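Local coordinates for protein FAD dependent oxidoreductase (PDB 6PXS) that acts as an FAD-dependent iminodiacetate oxidase, a flavoprotein of the DadA oxidoreductase family, at residues 8-17 against 155-163; 223-234 against 256-267. All coordinates share one frame; numbering follows the deposited sequence.

Interaction 1. Residues 8-17 against 155-163; sequences AGILGASAAY and LAASMLRVA. With FAD (flavin-adenine dinucleotide), chain E.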
loop_
_atom_site.group_PDB
_atom_site.type_symbol
_atom_site.label_atom_id
_atom_site.label_comp_id
_atom_site.label_asym_id
_atom_site.label_seq_id
_atom_site.Cartn_x
_atom_site.Cartn_y
_atom_site.Cartn_z
ATOM N N ALA A 8 -23.015 4.226 4.963
ATOM C CA ALA A 8 -23.104 2.820 5.336
ATOM C C ALA A 8 -21.991 2.433 6.296
ATOM O O ALA A 8 -21.341 1.395 6.121
ATOM C CB ALA A 8 -23.054 1.929 4.094
ATOM N N GLY A 9 -21.754 3.263 7.303
ATOM C CA GLY A 9 -20.885 2.887 8.395
ATOM C C GLY A 9 -21.569 1.896 9.304
ATOM O O GLY A 9 -22.553 1.245 8.939
ATOM N N ILE A 10 -21.042 1.787 10.521
ATOM C CA ILE A 10 -21.637 0.863 11.474
ATOM C C ILE A 10 -23.075 1.265 11.772
ATOM O O ILE A 10 -23.927 0.408 12.027
ATOM C CB ILE A 10 -20.794 0.792 12.762
ATOM C CG1 ILE A 10 -21.323 -0.309 13.684
ATOM C CG2 ILE A 10 -20.813 2.125 13.494
ATOM C CD1 ILE A 10 -21.220 -1.704 13.101
ATOM N N LEU A 11 -23.374 2.565 11.735
ATOM C CA LEU A 11 -24.709 3.024 12.100
ATOM C C LEU A 11 -25.683 2.867 10.939
ATOM O O LEU A 11 -26.771 2.305 11.103
ATOM C CB LEU A 11 -24.656 4.480 12.565
ATOM C CG LEU A 11 -25.957 5.053 13.136
ATOM C CD1 LEU A 11 -26.447 4.229 14.317
ATOM C CD2 LEU A 11 -25.765 6.505 13.544
ATOM N N GLY A 12 -25.312 3.360 9.758
ATOM C CA GLY A 12 -26.157 3.167 8.594
ATOM C C GLY A 12 -26.330 1.706 8.228
ATOM O O GLY A 12 -27.376 1.313 7.706
ATOM N N ALA A 13 -25.312 0.884 8.496
ATOM C CA ALA A 13 -25.414 -0.538 8.187
ATOM C C ALA A 13 -26.342 -1.247 9.165
ATOM O O ALA A 13 -27.119 -2.124 8.767
ATOM C CB ALA A 13 -24.026 -1.179 8.202
ATOM N N SER A 14 -26.279 -0.884 10.447
ATOM C CA SER A 14 -27.182 -1.487 11.421
ATOM C C SER A 14 -28.629 -1.113 11.127
ATOM O O SER A 14 -29.527 -1.958 11.220
ATOM C CB SER A 14 -26.796 -1.056 12.836
ATOM O OG SER A 14 -27.698 -1.593 13.789
ATOM N N ALA A 15 -28.875 0.148 10.771
ATOM C CA ALA A 15 -30.225 0.562 10.410
ATOM C C ALA A 15 -30.742 -0.250 9.229
ATOM O O ALA A 15 -31.852 -0.794 9.270
ATOM C CB ALA A 15 -30.246 2.056 10.089
ATOM N N ALA A 16 -29.946 -0.345 8.165
ATOM C CA ALA A 16 -30.342 -1.162 7.023
ATOM C C ALA A 16 -30.585 -2.606 7.443
ATOM O O ALA A 16 -31.574 -3.224 7.033
ATOM C CB ALA A 16 -29.269 -1.097 5.937
ATOM N N TYR A 17 -29.688 -3.158 8.263
ATOM C CA TYR A 17 -29.824 -4.546 8.689
ATOM C C TYR A 17 -31.155 -4.789 9.388
ATOM O O TYR A 17 -31.776 -5.842 9.202
ATOM C CB TYR A 17 -28.659 -4.916 9.603
ATOM C CG TYR A 17 -28.839 -6.208 10.366
ATOM C CD1 TYR A 17 -28.623 -7.437 9.755
ATOM C CD2 TYR A 17 -29.208 -6.200 11.703
ATOM C CE1 TYR A 17 -28.779 -8.619 10.452
ATOM C CE2 TYR A 17 -29.365 -7.376 12.409
ATOM C CZ TYR A 17 -29.150 -8.583 11.778
ATOM O OH TYR A 17 -29.306 -9.756 12.480
ATOM N N LEU A 155 -17.977 -6.342 11.250
ATOM C CA LEU A 155 -19.341 -6.338 11.766
ATOM C C LEU A 155 -20.271 -5.570 10.834
ATOM O O LEU A 155 -21.291 -6.102 10.380
ATOM C CB LEU A 155 -19.366 -5.739 13.171
ATOM C CG LEU A 155 -20.741 -5.665 13.834
ATOM C CD1 LEU A 155 -21.372 -7.045 13.910
ATOM C CD2 LEU A 155 -20.635 -5.049 15.218
ATOM N N ALA A 156 -19.933 -4.315 10.536
ATOM C CA ALA A 156 -20.775 -3.518 9.651
ATOM C C ALA A 156 -20.895 -4.155 8.275
ATOM O O ALA A 156 -21.942 -4.039 7.627
ATOM C CB ALA A 156 -20.216 -2.099 9.534
ATOM N N ALA A 157 -19.843 -4.830 7.812
ATOM C CA ALA A 157 -19.907 -5.509 6.523
ATOM C C ALA A 157 -20.923 -6.644 6.552
ATOM O O ALA A 157 -21.748 -6.778 5.641
ATOM C CB ALA A 157 -18.523 -6.037 6.142
ATOM N N SER A 158 -20.878 -7.474 7.597
ATOM C CA SER A 158 -21.787 -8.611 7.677
ATOM C C SER A 158 -23.238 -8.156 7.750
ATOM O O SER A 158 -24.117 -8.756 7.119
ATOM C CB SER A 158 -21.431 -9.476 8.883
ATOM O OG SER A 158 -20.130 -10.018 8.740
ATOM N N MET A 159 -23.511 -7.099 8.516
ATOM C CA MET A 159 -24.869 -6.569 8.584
ATOM C C MET A 159 -25.373 -6.186 7.197
ATOM O O MET A 159 -26.486 -6.554 6.803
ATOM C CB MET A 159 -24.914 -5.367 9.524
ATOM C CG MET A 159 -24.697 -5.717 10.983
ATOM S SD MET A 159 -25.320 -4.441 12.090
ATOM C CE MET A 159 -24.209 -4.644 13.473
ATOM N N LEU A 160 -24.563 -5.440 6.442
ATOM C CA LEU A 160 -24.940 -5.102 5.074
ATOM C C LEU A 160 -25.202 -6.357 4.252
ATOM O O LEU A 160 -26.191 -6.429 3.513
ATOM C CB LEU A 160 -23.846 -4.257 4.423
ATOM C CG LEU A 160 -23.763 -2.803 4.888
ATOM C CD1 LEU A 160 -22.487 -2.152 4.378
ATOM C CD2 LEU A 160 -24.982 -2.026 4.418
ATOM N N ARG A 161 -24.327 -7.357 4.367
ATOM C CA ARG A 161 -24.516 -8.592 3.614
ATOM C C ARG A 161 -25.868 -9.223 3.924
ATOM O O ARG A 161 -26.590 -9.650 3.015
ATOM C CB ARG A 161 -23.376 -9.565 3.915
ATOM C CG ARG A 161 -22.245 -9.493 2.901
ATOM C CD ARG A 161 -21.102 -10.439 3.235
ATOM N NE ARG A 161 -19.918 -9.709 3.687
ATOM C CZ ARG A 161 -19.383 -9.788 4.903
ATOM N NH1 ARG A 161 -19.900 -10.585 5.829
ATOM N NH2 ARG A 161 -18.309 -9.068 5.190
ATOM N N VAL A 162 -26.232 -9.288 5.207
ATOM C CA VAL A 162 -27.532 -9.839 5.574
ATOM C C VAL A 162 -28.653 -8.946 5.057
ATOM O O VAL A 162 -29.718 -9.431 4.654
ATOM C CB VAL A 162 -27.625 -10.030 7.098
ATOM C CG1 VAL A 162 -29.028 -10.467 7.489
ATOM C CG2 VAL A 162 -26.594 -11.040 7.573
ATOM N N ALA A 163 -28.436 -7.630 5.060
ATOM C CA ALA A 163 -29.467 -6.711 4.589
ATOM C C ALA A 163 -29.713 -6.882 3.095
ATOM O O ALA A 163 -30.865 -6.937 2.649
ATOM C CB ALA A 163 -29.066 -5.270 4.906
HETATM P PA FAD E . -18.799 6.354 9.437
HETATM O O1A FAD E . -17.717 7.306 9.085
HETATM O O2A FAD E . -18.314 4.931 9.727
HETATM O O5B FAD E . -19.917 6.310 8.337
HETATM C C5B FAD E . -20.159 7.435 7.468
HETATM C C4B FAD E . -20.338 6.925 6.061
HETATM O O4B FAD E . -21.217 7.814 5.331
HETATM C C3B FAD E . -19.048 6.835 5.245
HETATM O O3B FAD E . -19.039 5.651 4.457
HETATM C C2B FAD E . -19.109 8.092 4.375
HETATM O O2B FAD E . -18.377 7.949 3.164
HETATM C C1B FAD E . -20.609 8.169 4.110
HETATM N N9A FAD E . -21.088 9.489 3.714
HETATM C C8A FAD E . -20.945 10.666 4.400
HETATM N N7A FAD E . -21.477 11.703 3.797
HETATM C C5A FAD E . -22.007 11.168 2.632
HETATM C C6A FAD E . -22.707 11.744 1.556
HETATM N N6A FAD E . -23.007 13.044 1.474
HETATM N N1A FAD E . -23.094 10.928 0.550
HETATM C C2A FAD E . -22.797 9.628 0.622
HETATM N N3A FAD E . -22.143 8.977 1.586
HETATM C C4A FAD E . -21.772 9.806 2.567
HETATM N N1 FAD E . -15.906 2.940 19.029
HETATM C C2 FAD E . -16.045 1.971 19.980
HETATM O O2 FAD E . -17.154 1.659 20.429
HETATM N N3 FAD E . -14.927 1.310 20.459
HETATM C C4 FAD E . -13.624 1.536 20.065
HETATM O O4 FAD E . -12.708 0.886 20.564
HETATM C C4X FAD E . -13.485 2.571 19.057
HETATM N N5 FAD E . -12.287 2.850 18.628
HETATM C C5X FAD E . -12.153 3.836 17.664
HETATM C C6 FAD E . -10.878 4.147 17.195
HETATM C C7 FAD E . -10.689 5.126 16.224
HETATM C C7M FAD E . -9.296 5.434 15.743
HETATM C C8 FAD E . -11.798 5.819 15.715
HETATM C C8M FAD E . -11.626 6.887 14.666
HETATM C C9 FAD E . -13.072 5.511 16.182
HETATM C C9A FAD E . -13.259 4.529 17.149
HETATM N N10 FAD E . -14.538 4.193 17.638
HETATM C C10 FAD E . -14.686 3.219 18.599
HETATM C "C1'" FAD E . -15.738 4.892 17.150
HETATM C "C2'" FAD E . -16.349 4.248 15.907
HETATM O "O2'" FAD E . -15.320 3.806 15.021
HETATM C "C3'" FAD E . -17.218 5.280 15.188
HETATM O "O3'" FAD E . -17.964 6.015 16.152
HETATM C "C4'" FAD E . -18.199 4.688 14.176
HETATM O "O4'" FAD E . -17.469 3.929 13.212
HETATM C "C5'" FAD E . -19.006 5.768 13.488
HETATM O "O5'" FAD E . -19.842 5.167 12.478
HETATM P P FAD E . -20.698 6.054 11.501
HETATM O O1P FAD E . -21.503 7.064 12.326
HETATM O O2P FAD E . -21.491 5.232 10.551
HETATM O O3P FAD E . -19.579 6.869 10.718
#
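M159 of helix 155-163 sits as a knob among I10, A13, S14 and Y17 on the first helix of the FAD-binding fold, consistent with a Rossmann-type GxGxxG motif, with G9 at the N-cap and G12 in the first turns of the helix. The short helix axes run in roughly the same direction, 8.2 Å apart at closest approach and 29° from parallel. No hydrogen bond joins the two segments; the interface is built from apolar side chains. M159 turns CG anti to its own carbonyl carbon (chi1 -69°), and the extended chain beyond brings SD to 3.6 Å from S14 CA. The chain crosses the tyrosine at about a right angle: M159 CG lies over one face of the Y17 ring, while SD stands obliquely to it in a Met-aromatic contact, 4.8 Å from the ring centroid. V162 meets the same ring at its edge, with CG1 3.5 Å from Y17 CE1. Between these larger groups, small residues let the helices approach: A13 CB lies 3.7 Å from L160 CG, and A16 CB faces A163 CB. L160 CD1 reaches on to A8 CB, and L160 also packs on I28 of strand 26-29. S14 OG makes its hydrogen bond outside the contact, to P341 O on helix 336-352. I10 serves both the helix packing and the cofactor. With CG1 anti to the backbone N (chi1 -173°), CD1 is carried to 3.7 Å from A156 CB, leaving CG2 beside the ribityl end of the FAD, 3.4 Å from its O5'. G9 CA lies against FAD O2P, and just beyond, at the helix start, L11 N donates a weak hydrogen bond to the same oxygen, O2P, at 3.5 Å.

Interaction 2. Residues 223-234 against 256-267; sequences QKGQIIHLHLPG and DSRVVVGATRED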
loop_
_atom_site.group_PDB
_atom_site.type_symbol
_atom_site.label_atom_id
_atom_site.label_comp_id
_atom_site.label_asym_id
_atom_site.label_seq_id
_atom_site.Cartn_x
_atom_site.Cartn_y
_atom_site.Cartn_z
ATOM N N GLN A 223 -13.212 14.222 14.411
ATOM C CA GLN A 223 -12.087 14.153 15.341
ATOM C C GLN A 223 -11.146 13.073 14.818
ATOM O O GLN A 223 -11.414 11.877 14.976
ATOM C CB GLN A 223 -12.549 13.847 16.763
ATOM C CG GLN A 223 -11.426 13.885 17.797
ATOM C CD GLN A 223 -11.857 13.373 19.160
ATOM O OE1 GLN A 223 -12.355 12.253 19.290
ATOM N NE2 GLN A 223 -11.663 14.191 20.186
ATOM N N LYS A 224 -10.052 13.495 14.192
ATOM C CA LYS A 224 -9.097 12.547 13.638
ATOM C C LYS A 224 -8.595 11.594 14.717
ATOM O O LYS A 224 -8.458 11.958 15.889
ATOM C CB LYS A 224 -7.924 13.294 13.005
ATOM C CG LYS A 224 -6.806 12.403 12.494
ATOM C CD LYS A 224 -5.750 13.225 11.781
ATOM C CE LYS A 224 -4.575 12.370 11.346
ATOM N NZ LYS A 224 -3.515 13.183 10.685
ATOM N N GLY A 225 -8.326 10.357 14.309
ATOM C CA GLY A 225 -7.768 9.367 15.206
ATOM C C GLY A 225 -6.846 8.397 14.496
ATOM O O GLY A 225 -7.240 7.767 13.510
ATOM N N GLN A 226 -5.617 8.265 14.987
ATOM C CA GLN A 226 -4.643 7.337 14.428
ATOM C C GLN A 226 -4.523 6.130 15.348
ATOM O O GLN A 226 -4.380 6.285 16.565
ATOM C CB GLN A 226 -3.283 8.015 14.253
ATOM C CG GLN A 226 -3.349 9.335 13.505
ATOM C CD GLN A 226 -1.985 9.953 13.283
ATOM O OE1 GLN A 226 -0.997 9.250 13.067
ATOM N NE2 GLN A 226 -1.920 11.277 13.341
ATOM N N ILE A 227 -4.574 4.935 14.767
ATOM C CA ILE A 227 -4.580 3.687 15.521
ATOM C C ILE A 227 -3.557 2.748 14.897
ATOM O O ILE A 227 -3.502 2.610 13.671
ATOM C CB ILE A 227 -5.982 3.048 15.539
ATOM C CG1 ILE A 227 -5.999 1.800 16.422
ATOM C CG2 ILE A 227 -6.439 2.711 14.127
ATOM C CD1 ILE A 227 -7.399 1.291 16.715
ATOM N N ILE A 228 -2.749 2.106 15.740
ATOM C CA ILE A 228 -1.632 1.282 15.290
ATOM C C ILE A 228 -2.008 -0.188 15.398
ATOM O O ILE A 228 -2.652 -0.611 16.366
ATOM C CB ILE A 228 -0.360 1.585 16.106
ATOM C CG1 ILE A 228 0.124 3.007 15.813
ATOM C CG2 ILE A 228 0.727 0.563 15.792
ATOM C CD1 ILE A 228 1.286 3.449 16.665
ATOM N N HIS A 229 -1.590 -0.972 14.407
ATOM C CA HIS A 229 -1.810 -2.413 14.378
ATOM C C HIS A 229 -0.460 -3.112 14.411
ATOM O O HIS A 229 0.395 -2.854 13.559
ATOM C CB HIS A 229 -2.601 -2.822 13.134
ATOM C CG HIS A 229 -4.035 -2.394 13.165
ATOM N ND1 HIS A 229 -5.080 -3.288 13.069
ATOM C CD2 HIS A 229 -4.598 -1.169 13.291
ATOM C CE1 HIS A 229 -6.225 -2.632 13.130
ATOM N NE2 HIS A 229 -5.960 -1.345 13.266
ATOM N N LEU A 230 -0.275 -3.992 15.390
ATOM C CA LEU A 230 0.970 -4.720 15.579
ATOM C C LEU A 230 0.774 -6.193 15.250
ATOM O O LEU A 230 -0.350 -6.691 15.163
ATOM C CB LEU A 230 1.477 -4.577 17.015
ATOM C CG LEU A 230 1.608 -3.146 17.537
ATOM C CD1 LEU A 230 2.075 -3.164 18.979
ATOM C CD2 LEU A 230 2.560 -2.335 16.680
ATOM N N HIS A 231 1.894 -6.892 15.078
ATOM C CA HIS A 231 1.889 -8.308 14.740
ATOM C C HIS A 231 2.955 -9.016 15.560
ATOM O O HIS A 231 4.118 -8.603 15.558
ATOM C CB HIS A 231 2.138 -8.512 13.241
ATOM C CG HIS A 231 2.163 -9.947 12.819
ATOM N ND1 HIS A 231 1.069 -10.778 12.936
ATOM C CD2 HIS A 231 3.149 -10.698 12.272
ATOM C CE1 HIS A 231 1.381 -11.979 12.481
ATOM N NE2 HIS A 231 2.637 -11.957 12.074
ATOM N N LEU A 232 2.554 -10.079 16.263
ATOM C CA LEU A 232 3.450 -10.874 17.100
ATOM C C LEU A 232 3.688 -12.221 16.426
ATOM O O LEU A 232 3.005 -13.205 16.745
ATOM C CB LEU A 232 2.859 -11.067 18.499
ATOM C CG LEU A 232 2.904 -9.883 19.469
ATOM C CD1 LEU A 232 4.344 -9.482 19.757
ATOM C CD2 LEU A 232 2.108 -8.702 18.934
ATOM N N PRO A 233 4.658 -12.328 15.500
ATOM C CA PRO A 233 4.788 -13.560 14.705
ATOM C C PRO A 233 4.869 -14.826 15.544
ATOM O O PRO A 233 5.781 -14.991 16.361
ATOM C CB PRO A 233 6.082 -13.333 13.910
ATOM C CG PRO A 233 6.806 -12.251 14.633
ATOM C CD PRO A 233 5.744 -11.377 15.214
ATOM N N GLY A 234 3.907 -15.725 15.345
ATOM C CA GLY A 234 3.918 -17.003 16.027
ATOM C C GLY A 234 3.463 -16.961 17.467
ATOM O O GLY A 234 3.957 -17.742 18.285
ATOM N N ASP A 256 -5.349 -13.489 14.890
ATOM C CA ASP A 256 -4.197 -13.701 14.019
ATOM C C ASP A 256 -2.964 -12.972 14.540
ATOM O O ASP A 256 -2.341 -12.193 13.811
ATOM C CB ASP A 256 -4.514 -13.251 12.591
ATOM C CG ASP A 256 -3.432 -13.647 11.598
ATOM O OD1 ASP A 256 -2.392 -14.188 12.030
ATOM O OD2 ASP A 256 -3.621 -13.418 10.386
ATOM N N SER A 257 -2.600 -13.223 15.798
ATOM C CA SER A 257 -1.361 -12.699 16.373
ATOM C C SER A 257 -1.256 -11.186 16.191
ATOM O O SER A 257 -0.165 -10.639 16.015
ATOM C CB SER A 257 -0.141 -13.395 15.763
ATOM O OG SER A 257 -0.232 -14.804 15.891
ATOM N N ARG A 258 -2.394 -10.501 16.240
ATOM C CA ARG A 258 -2.466 -9.070 15.989
ATOM C C ARG A 258 -2.836 -8.335 17.269
ATOM O O ARG A 258 -3.722 -8.769 18.011
ATOM C CB ARG A 258 -3.491 -8.765 14.892
ATOM C CG ARG A 258 -3.433 -7.344 14.362
ATOM C CD ARG A 258 -4.305 -7.176 13.125
ATOM N NE ARG A 258 -5.719 -7.399 13.416
ATOM C CZ ARG A 258 -6.694 -7.299 12.517
ATOM N NH1 ARG A 258 -6.416 -6.977 11.260
ATOM N NH2 ARG A 258 -7.952 -7.519 12.877
ATOM N N VAL A 259 -2.149 -7.224 17.525
ATOM C CA VAL A 259 -2.416 -6.372 18.676
ATOM C C VAL A 259 -2.604 -4.946 18.181
ATOM O O VAL A 259 -1.775 -4.437 17.418
ATOM C CB VAL A 259 -1.282 -6.437 19.717
ATOM C CG1 VAL A 259 -1.562 -5.489 20.871
ATOM C CG2 VAL A 259 -1.112 -7.859 20.226
ATOM N N VAL A 260 -3.688 -4.307 18.613
ATOM C CA VAL A 260 -4.007 -2.930 18.254
ATOM C C VAL A 260 -3.815 -2.060 19.487
ATOM O O VAL A 260 -4.109 -2.491 20.608
ATOM C CB VAL A 260 -5.445 -2.814 17.712
ATOM C CG1 VAL A 260 -5.722 -1.404 17.226
ATOM C CG2 VAL A 260 -5.674 -3.830 16.598
ATOM N N VAL A 261 -3.326 -0.837 19.282
ATOM C CA VAL A 261 -2.969 0.049 20.384
ATOM C C VAL A 261 -3.789 1.330 20.301
ATOM O O VAL A 261 -4.152 1.796 19.215
ATOM C CB VAL A 261 -1.458 0.363 20.387
ATOM C CG1 VAL A 261 -1.078 1.142 21.636
ATOM C CG2 VAL A 261 -0.656 -0.923 20.299
ATOM N N GLY A 262 -4.059 1.909 21.474
ATOM C CA GLY A 262 -4.952 3.042 21.629
ATOM C C GLY A 262 -4.737 4.162 20.635
ATOM O O GLY A 262 -3.631 4.344 20.121
ATOM N N ALA A 263 -5.790 4.925 20.366
ATOM C CA ALA A 263 -5.793 5.898 19.288
ATOM C C ALA A 263 -5.585 7.315 19.812
ATOM O O ALA A 263 -5.692 7.595 21.007
ATOM C CB ALA A 263 -7.106 5.814 18.503
ATOM N N THR A 264 -5.284 8.215 18.880
ATOM C CA THR A 264 -5.164 9.632 19.174
ATOM C C THR A 264 -6.543 10.283 19.167
ATOM O O THR A 264 -7.521 9.719 18.674
ATOM C CB THR A 264 -4.257 10.321 18.153
ATOM O OG1 THR A 264 -4.828 10.208 16.843
ATOM C CG2 THR A 264 -2.871 9.689 18.148
ATOM N N ARG A 265 -6.612 11.494 19.723
ATOM C CA ARG A 265 -7.864 12.256 19.802
ATOM C C ARG A 265 -7.535 13.702 19.433
ATOM O O ARG A 265 -7.230 14.525 20.301
ATOM C CB ARG A 265 -8.485 12.139 21.187
ATOM C CG ARG A 265 -8.894 10.715 21.527
ATOM C CD ARG A 265 -9.148 10.501 23.007
ATOM N NE ARG A 265 -9.343 9.081 23.291
ATOM C CZ ARG A 265 -10.454 8.405 23.006
ATOM N NH1 ARG A 265 -10.536 7.113 23.295
ATOM N NH2 ARG A 265 -11.482 9.016 22.430
ATOM N N GLU A 266 -7.621 14.003 18.140
ATOM C CA GLU A 266 -7.137 15.264 17.583
ATOM C C GLU A 266 -8.332 16.161 17.278
ATOM O O GLU A 266 -9.003 15.997 16.255
ATOM C CB GLU A 266 -6.296 15.000 16.337
ATOM C CG GLU A 266 -5.081 14.115 16.598
ATOM C CD GLU A 266 -4.295 13.795 15.340
ATOM O OE1 GLU A 266 -3.970 12.607 15.130
ATOM O OE2 GLU A 266 -4.002 14.727 14.561
ATOM N N ASP A 267 -8.594 17.113 18.169
ATOM C CA ASP A 267 -9.663 18.078 17.955
ATOM C C ASP A 267 -9.267 19.087 16.884
ATOM O O ASP A 267 -8.086 19.369 16.667
ATOM C CB ASP A 267 -9.993 18.810 19.257
ATOM C CG ASP A 267 -10.723 17.932 20.251
ATOM O OD1 ASP A 267 -11.636 17.193 19.826
ATOM O OD2 ASP A 267 -10.383 17.981 21.452
#
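E266 lies alongside K224 and crosses toward Q226, on the loop that continues from strand 258-261 beside strand 223-231; the two strands pair in a four-stranded antiparallel sheet. Its OE1 is gripped twice: Q226 NE2 donates to the syn lone pair at 3.0 Å, and T264 OG1, within the same segment, donates to the anti lone pair. T264 OG1 in turn accepts from Q226 N at 2.8 Å, so hydroxyl, amide and carboxylate form one chain of bonds. Q226 NE2 has a second partner in T276 OG1. The extended K224 carries its aliphatic CD to 3.6 Å from E266 OE2, but NZ stops at 4.2 Å from that oxygen, beyond a salt bridge, and bonds to R274 O. Were E266 replaced by alanine, T264 OG1 would probably lose its acceptor, Q226 NE2 one of its two partners and K224 its nearby counter-charge. At the same end the extended Q223 lies alongside D267, which brings its NE2 to donate to D267 OD1 at 3.0 Å from above the carboxylate plane. In the middle L230 and V259 form a hydrogen-bonded pair, and beside them V260 CG2 sits over the face of the H229 ring in a CH-pi contact, 3.8 Å from its centroid. S257 closes the far end: its O accepts from L232 N at 2.8 Å, while its OG bonds to V235 O. The pairing is thus backbone-bonded and apolar in the middle, whereas at the E266 end side-chain bonds are added to the backbone bonds E266 N to K224 O and T264 N to Q226 O, around a carboxylate whose negative charge is probably eased by two donors and the nearby lysine.

In the fold
Interactions 1 and 2 do not touch: their centres are 23 Å apart and their nearest atoms about 10 Å, with the FAD spanning the gap. The 8-17 turn and helix meet the diphosphate and ribityl chain, whereas in interaction 2 G225 and A263 touch the cofactor, A263 CB about 4 Å away and facing the C7 methyl of the flavin. One contact thus lies at the diphosphate and ribityl chain and the other at the sheet beside the isoalloxazine. The assembly joins them across subunits: R161 of helix 155-163 forms a salt bridge with D256 of a second subunit, at the start of its 256-267 segment.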